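Local coordinates for protein putative N-acetylmuramoyl-L-alanine amidase (Neisseria meningitidis MC58, PDB 3CZX) that probably hydrolyses, as a zinc-dependent amidase, the bond between N-acetylmuramoyl groups and L-amino acid residues in cell-wall glycopeptides, at residues Y45-K50 and A172-L177. Residues are numbered along the deposited sequence; the frame is centred on the assembly and turned at random.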
loop_
_atom_site.group_PDB
_atom_site.type_symbol
_atom_site.label_atom_id
_atom_site.label_comp_id
_atom_site.label_asym_id
_atom_site.label_seq_id
_atom_site.Cartn_x
_atom_site.Cartn_y
_atom_site.Cartn_z
ATOM N N TYR A 45 16.419 2.010 -6.853
ATOM C CA TYR A 45 17.626 2.826 -6.804
ATOM C C TYR A 45 18.744 2.343 -5.892
ATOM O O TYR A 45 19.837 2.901 -5.944
ATOM C CB TYR A 45 17.271 4.268 -6.414
ATOM C CG TYR A 45 16.315 4.944 -7.388
ATOM C CD1 TYR A 45 16.794 5.638 -8.490
ATOM C CD2 TYR A 45 14.925 4.902 -7.175
ATOM C CE1 TYR A 45 15.939 6.263 -9.370
ATOM C CE2 TYR A 45 14.035 5.557 -8.059
ATOM C CZ TYR A 45 14.558 6.219 -9.167
ATOM O OH TYR A 45 13.772 6.903 -10.074
ATOM N N GLY A 46 18.495 1.339 -5.066
ATOM C CA GLY A 46 19.493 0.846 -4.115
ATOM C C GLY A 46 19.963 1.849 -3.065
ATOM O O GLY A 46 21.078 1.738 -2.507
ATOM N N LEU A 47 19.110 2.828 -2.750
ATOM C CA LEU A 47 19.453 3.895 -1.827
ATOM C C LEU A 47 19.253 3.470 -0.365
ATOM O O LEU A 47 18.480 2.545 -0.063
ATOM C CB LEU A 47 18.607 5.155 -2.142
ATOM C CG LEU A 47 18.993 5.787 -3.478
ATOM C CD1 LEU A 47 17.994 6.867 -3.947
ATOM C CD2 LEU A 47 20.406 6.375 -3.444
ATOM N N THR A 48 19.989 4.134 0.520
ATOM C CA THR A 48 19.893 3.937 1.961
ATOM C C THR A 48 18.743 4.768 2.475
ATOM O O THR A 48 18.771 6.005 2.408
ATOM C CB THR A 48 21.136 4.443 2.684
ATOM O OG1 THR A 48 22.268 3.704 2.243
ATOM C CG2 THR A 48 21.007 4.264 4.160
ATOM N N VAL A 49 17.774 4.064 3.033
ATOM C CA VAL A 49 16.630 4.682 3.704
ATOM C C VAL A 49 16.532 4.189 5.130
ATOM O O VAL A 49 16.558 2.978 5.385
ATOM C CB VAL A 49 15.320 4.389 2.975
ATOM C CG1 VAL A 49 14.175 5.185 3.595
ATOM C CG2 VAL A 49 15.464 4.706 1.483
ATOM N N LYS A 50 16.401 5.117 6.058
ATOM C CA LYS A 50 16.103 4.781 7.445
ATOM C C LYS A 50 14.685 5.204 7.754
ATOM O O LYS A 50 14.288 6.300 7.442
ATOM C CB LYS A 50 17.103 5.447 8.388
ATOM C CG LYS A 50 18.545 5.061 8.089
ATOM C CD LYS A 50 19.515 5.378 9.202
ATOM C CE LYS A 50 20.966 5.442 8.653
ATOM N NZ LYS A 50 21.945 5.478 9.781
ATOM N N ALA A 172 11.554 11.675 -7.696
ATOM C CA ALA A 172 12.009 13.052 -7.510
ATOM C C ALA A 172 13.145 13.133 -6.483
ATOM O O ALA A 172 14.076 13.939 -6.637
ATOM C CB ALA A 172 10.829 13.970 -7.127
ATOM N N ILE A 173 13.057 12.339 -5.412
ATOM C CA ILE A 173 14.096 12.289 -4.402
ATOM C C ILE A 173 15.360 11.756 -5.046
ATOM O O ILE A 173 16.385 12.389 -4.968
ATOM C CB ILE A 173 13.682 11.439 -3.159
ATOM C CG1 ILE A 173 12.549 12.087 -2.382
ATOM C CG2 ILE A 173 14.859 11.207 -2.213
ATOM C CD1 ILE A 173 11.890 11.174 -1.351
ATOM N N ALA A 174 15.250 10.640 -5.749
ATOM C CA ALA A 174 16.414 10.044 -6.415
ATOM C C ALA A 174 17.024 11.008 -7.410
ATOM O O ALA A 174 18.237 11.189 -7.441
ATOM C CB ALA A 174 16.039 8.738 -7.085
HETATM N N MSE A 175 16.196 11.663 -8.197
HETATM C CA MSE A 175 16.721 12.629 -9.195
HETATM C C MSE A 175 17.500 13.774 -8.530
HETATM O O MSE A 175 18.588 14.184 -8.997
HETATM C CB MSE A 175 15.587 13.162 -10.056
HETATM C CG MSE A 175 15.932 14.309 -10.961
HETATM SE SE MSE A 175 16.922 13.641 -12.500
HETATM C CE MSE A 175 15.379 13.003 -13.498
ATOM N N GLU A 176 16.971 14.285 -7.425
ATOM C CA GLU A 176 17.608 15.417 -6.749
ATOM C C GLU A 176 18.963 15.015 -6.179
ATOM O O GLU A 176 19.870 15.830 -6.095
ATOM C CB GLU A 176 16.670 15.942 -5.668
ATOM C CG GLU A 176 17.176 17.092 -4.849
ATOM C CD GLU A 176 17.309 18.397 -5.621
ATOM O OE1 GLU A 176 16.947 18.475 -6.815
ATOM O OE2 GLU A 176 17.782 19.382 -4.989
ATOM N N LEU A 177 19.078 13.756 -5.789
ATOM C CA LEU A 177 20.316 13.169 -5.266
ATOM C C LEU A 177 21.262 12.743 -6.393
ATOM O O LEU A 177 22.427 12.415 -6.141
ATOM C CB LEU A 177 20.001 11.955 -4.411
ATOM C CG LEU A 177 19.198 12.274 -3.150
ATOM C CD1 LEU A 177 18.830 11.006 -2.413
ATOM C CD2 LEU A 177 19.984 13.221 -2.259
#
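With CG turned beside the backbone N and anti to the carbonyl carbon (chi1 -60°), the phenol ring of Tyr45 lies with one face against the methyl of Ala174, while Leu47, set the same way at chi1 -68°, sends its CD1 branch to the same methyl. CB of Ala174 stands over the centre of the ring, 3.4 Å from the Tyr45 ring centroid and 14° off the ring normal, a CH-pi contact made squarely on the face. The methyl leans slightly to one side of the ring: Ala174 CB is 3.4 Å from Tyr45 CE1 but 3.9 Å from Tyr45 CE2. At the far end of the ring, Tyr45 OH hydrogen-bonds to OD1 of Asp171, one turn before Ala174 on the same helix, so both the ring face and the hydroxyl of Tyr45 meet helix 152-177. Through this contact the end of helix 26-45 and its link to strand 49-51, the outermost strand of this chain's mixed beta-sheet in the alpha/beta Amidase_3 fold, beside strand 6-10, pack against the last turns of the C-terminal helix, well away from the zinc site. Gly46, which follows Tyr45 and precedes Leu47 in the chain, has positive phi and is the first residue to leave helical geometry. Leu47 CD1 lies 4.1 Å from Ala174 CB and, more loosely, 4.5 Å from Leu177 CD1, bridging residues three apart on the helix. Leu41 of helix 26-45 also touches Leu47, and Ile6 of strand 6-10 touches both Leu47 and Leu177.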